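Local atomic coordinates of endolysin B (Mycobacterium phage D29, PDB entry 3HC7), a protein that cleaves the ester link between mycolic acids and arabinogalactan in the mycobacterial cell wall, helping the phage to lyse its host. Residues A[3-17]-A[33-46]. Numbering follows the deposited sequence.
Sequences KPWLFTVHGTGQPDP and IYRWQPIGNYPAAA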
loop_
_atom_site.group_PDB
_atom_site.type_symbol
_atom_site.label_atom_id
_atom_site.label_comp_id
_atom_site.label_asym_id
_atom_site.label_seq_id
_atom_site.Cartn_x
_atom_site.Cartn_y
_atom_site.Cartn_z
ATOM N N LYS A 3 3.532 -18.960 -17.933
ATOM C CA LYS A 3 3.655 -17.508 -17.835
ATOM C C LYS A 3 3.058 -17.018 -16.513
ATOM O O LYS A 3 1.865 -17.194 -16.271
ATOM C CB LYS A 3 2.945 -16.859 -19.024
ATOM C CG LYS A 3 3.428 -15.464 -19.391
ATOM C CD LYS A 3 2.857 -15.034 -20.746
ATOM C CE LYS A 3 3.067 -13.549 -21.002
ATOM N NZ LYS A 3 2.292 -13.067 -22.179
ATOM N N PRO A 4 3.891 -16.408 -15.651
ATOM C CA PRO A 4 3.459 -15.967 -14.315
ATOM C C PRO A 4 2.516 -14.767 -14.373
ATOM O O PRO A 4 2.549 -13.994 -15.327
ATOM C CB PRO A 4 4.766 -15.551 -13.622
ATOM C CG PRO A 4 5.883 -15.905 -14.563
ATOM C CD PRO A 4 5.296 -16.064 -15.925
ATOM N N TRP A 5 1.687 -14.617 -13.348
ATOM C CA TRP A 5 0.761 -13.496 -13.272
ATOM C C TRP A 5 1.318 -12.352 -12.447
ATOM O O TRP A 5 2.004 -12.573 -11.445
ATOM C CB TRP A 5 -0.581 -13.941 -12.689
ATOM C CG TRP A 5 -1.433 -14.590 -13.706
ATOM C CD1 TRP A 5 -1.575 -15.930 -13.930
ATOM C CD2 TRP A 5 -2.250 -13.930 -14.673
ATOM N NE1 TRP A 5 -2.441 -16.144 -14.972
ATOM C CE2 TRP A 5 -2.867 -14.930 -15.449
ATOM C CE3 TRP A 5 -2.524 -12.586 -14.956
ATOM C CZ2 TRP A 5 -3.743 -14.629 -16.491
ATOM C CZ3 TRP A 5 -3.394 -12.290 -15.984
ATOM C CH2 TRP A 5 -3.992 -13.306 -16.744
ATOM N N LEU A 6 1.014 -11.129 -12.878
ATOM C CA LEU A 6 1.355 -9.931 -12.130
ATOM C C LEU A 6 0.084 -9.153 -11.787
ATOM O O LEU A 6 -0.668 -8.739 -12.676
ATOM C CB LEU A 6 2.324 -9.051 -12.927
ATOM C CG LEU A 6 2.665 -7.691 -12.311
ATOM C CD1 LEU A 6 3.310 -7.870 -10.952
ATOM C CD2 LEU A 6 3.568 -6.873 -13.238
ATOM N N PHE A 7 -0.156 -8.972 -10.492
ATOM C CA PHE A 7 -1.314 -8.225 -10.015
ATOM C C PHE A 7 -0.853 -6.871 -9.502
ATOM O O PHE A 7 0.114 -6.786 -8.745
ATOM C CB PHE A 7 -2.033 -8.994 -8.903
ATOM C CG PHE A 7 -2.530 -10.347 -9.331
ATOM C CD1 PHE A 7 -3.763 -10.484 -9.955
ATOM C CD2 PHE A 7 -1.757 -11.479 -9.121
ATOM C CE1 PHE A 7 -4.220 -11.729 -10.353
ATOM C CE2 PHE A 7 -2.207 -12.730 -9.519
ATOM C CZ PHE A 7 -3.438 -12.854 -10.134
ATOM N N THR A 8 -1.542 -5.814 -9.918
ATOM C CA THR A 8 -1.115 -4.467 -9.587
ATOM C C THR A 8 -2.263 -3.636 -9.041
ATOM O O THR A 8 -3.399 -3.707 -9.522
ATOM C CB THR A 8 -0.513 -3.737 -10.808
ATOM O OG1 THR A 8 -1.479 -3.699 -11.863
ATOM C CG2 THR A 8 0.745 -4.444 -11.291
ATOM N N VAL A 9 -1.947 -2.847 -8.024
ATOM C CA VAL A 9 -2.929 -1.977 -7.399
ATOM C C VAL A 9 -2.367 -0.567 -7.328
ATOM O O VAL A 9 -1.365 -0.316 -6.655
ATOM C CB VAL A 9 -3.312 -2.463 -5.997
ATOM C CG1 VAL A 9 -4.497 -1.661 -5.462
ATOM C CG2 VAL A 9 -3.652 -3.944 -6.036
ATOM N N HIS A 10 -3.015 0.342 -8.045
ATOM C CA HIS A 10 -2.608 1.743 -8.082
ATOM C C HIS A 10 -2.639 2.448 -6.729
ATOM O O HIS A 10 -3.279 1.987 -5.778
ATOM C CB HIS A 10 -3.483 2.519 -9.072
ATOM C CG HIS A 10 -3.011 2.437 -10.488
ATOM N ND1 HIS A 10 -1.864 3.066 -10.924
ATOM C CD2 HIS A 10 -3.533 1.813 -11.570
ATOM C CE1 HIS A 10 -1.704 2.839 -12.216
ATOM N NE2 HIS A 10 -2.701 2.078 -12.633
ATOM N N GLY A 11 -1.950 3.584 -6.663
ATOM C CA GLY A 11 -1.973 4.437 -5.492
ATOM C C GLY A 11 -3.186 5.344 -5.495
ATOM O O GLY A 11 -3.973 5.361 -6.443
ATOM N N THR A 12 -3.335 6.100 -4.414
ATOM C CA THR A 12 -4.436 7.035 -4.247
ATOM C C THR A 12 -4.581 7.956 -5.462
ATOM O O THR A 12 -3.593 8.468 -5.989
ATOM C CB THR A 12 -4.195 7.879 -2.987
ATOM O OG1 THR A 12 -3.983 7.002 -1.878
ATOM C CG2 THR A 12 -5.373 8.798 -2.706
ATOM N N GLY A 13 -5.815 8.147 -5.916
ATOM C CA GLY A 13 -6.089 9.082 -6.992
ATOM C C GLY A 13 -6.094 8.524 -8.405
ATOM O O GLY A 13 -6.345 9.265 -9.354
ATOM N N GLN A 14 -5.822 7.230 -8.560
ATOM C CA GLN A 14 -5.832 6.621 -9.893
ATOM C C GLN A 14 -6.802 5.440 -9.971
ATOM O O GLN A 14 -6.390 4.291 -9.835
ATOM C CB GLN A 14 -4.421 6.171 -10.293
ATOM C CG GLN A 14 -4.329 5.461 -11.635
ATOM C CD GLN A 14 -4.923 6.268 -12.779
ATOM O OE1 GLN A 14 -4.201 6.756 -13.657
ATOM N NE2 GLN A 14 -6.245 6.412 -12.779
ATOM N N PRO A 15 -8.098 5.725 -10.202
ATOM C CA PRO A 15 -9.140 4.685 -10.222
ATOM C C PRO A 15 -9.162 3.874 -11.518
ATOM O O PRO A 15 -10.026 3.009 -11.676
ATOM C CB PRO A 15 -10.452 5.479 -10.099
ATOM C CG PRO A 15 -10.071 6.946 -10.077
ATOM C CD PRO A 15 -8.640 7.068 -10.478
ATOM N N ASP A 16 -8.244 4.164 -12.436
ATOM C CA ASP A 16 -8.187 3.442 -13.704
ATOM C C ASP A 16 -7.062 2.410 -13.700
ATOM O O ASP A 16 -5.891 2.764 -13.812
ATOM C CB ASP A 16 -8.018 4.407 -14.882
ATOM C CG ASP A 16 -8.132 3.709 -16.227
ATOM O OD1 ASP A 16 -7.641 2.563 -16.364
ATOM O OD2 ASP A 16 -8.714 4.312 -17.154
ATOM N N PRO A 17 -7.424 1.127 -13.573
ATOM C CA PRO A 17 -6.459 0.028 -13.479
ATOM C C PRO A 17 -5.352 0.158 -14.516
ATOM O O PRO A 17 -4.181 -0.065 -14.210
ATOM C CB PRO A 17 -7.311 -1.202 -13.787
ATOM C CG PRO A 17 -8.664 -0.838 -13.297
ATOM C CD PRO A 17 -8.817 0.645 -13.551
ATOM N N ILE A 33 7.317 -11.198 -19.928
ATOM C CA ILE A 33 7.635 -12.299 -19.035
ATOM C C ILE A 33 6.510 -12.580 -18.034
ATOM O O ILE A 33 6.439 -13.666 -17.466
ATOM C CB ILE A 33 8.977 -12.064 -18.301
ATOM C CG1 ILE A 33 8.785 -12.037 -16.784
ATOM C CG2 ILE A 33 9.666 -10.808 -18.822
ATOM C CD1 ILE A 33 10.056 -12.310 -16.007
ATOM N N TYR A 34 5.634 -11.601 -17.831
ATOM C CA TYR A 34 4.481 -11.762 -16.950
ATOM C C TYR A 34 3.184 -11.493 -17.705
ATOM O O TYR A 34 3.150 -10.662 -18.609
ATOM C CB TYR A 34 4.544 -10.768 -15.790
ATOM C CG TYR A 34 5.594 -11.026 -14.736
ATOM C CD1 TYR A 34 6.869 -10.491 -14.858
ATOM C CD2 TYR A 34 5.298 -11.770 -13.598
ATOM C CE1 TYR A 34 7.826 -10.709 -13.890
ATOM C CE2 TYR A 34 6.250 -11.989 -12.625
ATOM C CZ TYR A 34 7.512 -11.455 -12.776
ATOM O OH TYR A 34 8.468 -11.666 -11.812
ATOM N N ARG A 35 2.120 -12.193 -17.321
ATOM C CA ARG A 35 0.764 -11.814 -17.706
ATOM C C ARG A 35 0.258 -10.793 -16.687
ATOM O O ARG A 35 0.553 -10.907 -15.497
ATOM C CB ARG A 35 -0.148 -13.036 -17.718
ATOM C CG ARG A 35 0.212 -14.049 -18.786
ATOM C CD ARG A 35 0.107 -15.460 -18.251
ATOM N NE ARG A 35 -1.225 -16.029 -18.413
ATOM C CZ ARG A 35 -1.561 -17.250 -18.005
ATOM N NH1 ARG A 35 -0.665 -18.020 -17.402
ATOM N NH2 ARG A 35 -2.793 -17.698 -18.195
ATOM N N TRP A 36 -0.513 -9.810 -17.145
ATOM C CA TRP A 36 -0.866 -8.673 -16.304
ATOM C C TRP A 36 -2.360 -8.540 -16.011
ATOM O O TRP A 36 -3.178 -8.461 -16.931
ATOM C CB TRP A 36 -0.335 -7.385 -16.935
ATOM C CG TRP A 36 -0.660 -6.147 -16.164
ATOM C CD1 TRP A 36 -0.798 -6.029 -14.812
ATOM C CD2 TRP A 36 -0.854 -4.837 -16.704
ATOM N NE1 TRP A 36 -1.085 -4.728 -14.478
ATOM C CE2 TRP A 36 -1.122 -3.976 -15.623
ATOM C CE3 TRP A 36 -0.836 -4.311 -18.000
ATOM C CZ2 TRP A 36 -1.369 -2.613 -15.798
ATOM C CZ3 TRP A 36 -1.079 -2.962 -18.172
ATOM C CH2 TRP A 36 -1.344 -2.128 -17.079
ATOM N N GLN A 37 -2.697 -8.505 -14.722
ATOM C CA GLN A 37 -4.067 -8.283 -14.272
ATOM C C GLN A 37 -4.170 -7.077 -13.341
ATOM O O GLN A 37 -4.019 -7.208 -12.125
ATOM C CB GLN A 37 -4.607 -9.515 -13.551
ATOM C CG GLN A 37 -6.033 -9.341 -13.055
ATOM C CD GLN A 37 -6.980 -8.996 -14.188
ATOM O OE1 GLN A 37 -7.177 -9.792 -15.105
ATOM N NE2 GLN A 37 -7.563 -7.802 -14.135
ATOM N N PRO A 38 -4.434 -5.894 -13.909
ATOM C CA PRO A 38 -4.625 -4.686 -13.102
ATOM C C PRO A 38 -5.860 -4.847 -12.231
ATOM O O PRO A 38 -6.843 -5.432 -12.684
ATOM C CB PRO A 38 -4.870 -3.596 -14.150
ATOM C CG PRO A 38 -4.376 -4.148 -15.422
ATOM C CD PRO A 38 -4.575 -5.625 -15.346
ATOM N N ILE A 39 -5.812 -4.344 -11.003
ATOM C CA ILE A 39 -6.944 -4.482 -10.092
ATOM C C ILE A 39 -7.909 -3.294 -10.178
ATOM O O ILE A 39 -7.554 -2.165 -9.840
ATOM C CB ILE A 39 -6.466 -4.666 -8.628
ATOM C CG1 ILE A 39 -5.587 -5.919 -8.502
ATOM C CG2 ILE A 39 -7.651 -4.732 -7.678
ATOM C CD1 ILE A 39 -6.239 -7.178 -8.989
ATOM N N GLY A 40 -9.135 -3.558 -10.625
ATOM C CA GLY A 40 -10.164 -2.531 -10.704
ATOM C C GLY A 40 -11.204 -2.659 -9.602
ATOM O O GLY A 40 -10.945 -3.272 -8.561
ATOM N N ASN A 41 -12.388 -2.092 -9.828
ATOM C CA ASN A 41 -13.418 -2.043 -8.792
ATOM C C ASN A 41 -12.850 -1.447 -7.517
ATOM O O ASN A 41 -13.157 -1.899 -6.416
ATOM C CB ASN A 41 -13.950 -3.442 -8.492
ATOM C CG ASN A 41 -14.660 -4.057 -9.673
ATOM O OD1 ASN A 41 -14.546 -5.257 -9.922
ATOM N ND2 ASN A 41 -15.399 -3.234 -10.413
ATOM N N TYR A 42 -12.020 -0.428 -7.682
ATOM C CA TYR A 42 -11.193 0.078 -6.602
ATOM C C TYR A 42 -11.083 1.587 -6.774
ATOM O O TYR A 42 -10.415 2.062 -7.687
ATOM C CB TYR A 42 -9.828 -0.610 -6.681
ATOM C CG TYR A 42 -8.702 0.092 -5.973
ATOM C CD1 TYR A 42 -8.755 0.337 -4.609
ATOM C CD2 TYR A 42 -7.567 0.490 -6.667
ATOM C CE1 TYR A 42 -7.716 0.976 -3.955
ATOM C CE2 TYR A 42 -6.522 1.125 -6.025
ATOM C CZ TYR A 42 -6.602 1.367 -4.668
ATOM O OH TYR A 42 -5.564 1.997 -4.015
ATOM N N PRO A 43 -11.763 2.349 -5.903
ATOM C CA PRO A 43 -11.890 3.793 -6.123
ATOM C C PRO A 43 -10.565 4.535 -5.996
ATOM O O PRO A 43 -10.460 5.655 -6.485
ATOM C CB PRO A 43 -12.844 4.244 -5.005
ATOM C CG PRO A 43 -13.497 3.012 -4.498
ATOM C CD PRO A 43 -12.500 1.901 -4.709
ATOM N N ALA A 44 -9.580 3.926 -5.344
ATOM C CA ALA A 44 -8.324 4.612 -5.012
ATOM C C ALA A 44 -8.556 5.997 -4.392
ATOM O O ALA A 44 -7.853 6.958 -4.711
ATOM C CB ALA A 44 -7.422 4.716 -6.239
ATOM N N ALA A 45 -9.529 6.089 -3.486
ATOM C CA ALA A 45 -9.960 7.386 -2.959
ATOM C C ALA A 45 -9.042 7.897 -1.857
ATOM O O ALA A 45 -8.551 7.124 -1.044
ATOM C CB ALA A 45 -11.398 7.301 -2.451
ATOM N N ALA A 46 -8.816 9.204 -1.833
ATOM C CA ALA A 46 -8.038 9.827 -0.756
ATOM C C ALA A 46 -8.794 9.834 0.578
ATOM O O ALA A 46 -8.188 9.709 1.650
ATOM C CB ALA A 46 -7.631 11.240 -1.147
HETATM O O HOH W 1 -5.233 -0.824 -9.664
#
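With chi1 at 179°, CG of W36 lies trans to its own backbone N and the indole reaches across to T8, whose OG1 is turned between N and the carbonyl carbon (chi1 58°) to meet it. The bond from W36 NE1 to T8 OG1, 2.8 Å long, is almost straight and runs in the indole plane. Both residues sit on neighbouring parallel strands, 5-9 and 35-38, of a right-handed beta-alpha-beta unit whose helix, 22-27, packs against W36; strand 35-38 is the edge strand of the alpha/beta-hydrolase sheet.

Backbone bonds in parallel register stitch the pair, from R35 N to P4 O through L6 N to R35 O and Q37 N to L6 O, ending with I39 N to T8 O. On the face bearing W5 and F7, the R35 CB lies over the six-membered ring of W5, 3.6 Å from its centroid. Bends at chi2 and chi3 then carry the guanidinium back, so that W5 NE1 sits over its face, 3.3 Å from R35 CZ. R35 NH1 donates to a lone pair of K3 O (2.9 Å) and also makes a salt bridge with D71.

Past the strands, a water accepts from H10 N and donates to I39 O, bridging the diverging chains. V9 CG1 rests over the Y42 ring, and the Y42 hydroxyl donates to H10 O. The following turn reaches the active site: T12 N is hydrogen-bonded to OG of the catalytic S82, consistent with a place beside the oxyanion hole. G13 N, inside the type II turn from G11 to Q14, donates nearly straight to A44 O at 2.6 Å, tying the turn to the segment 33-46.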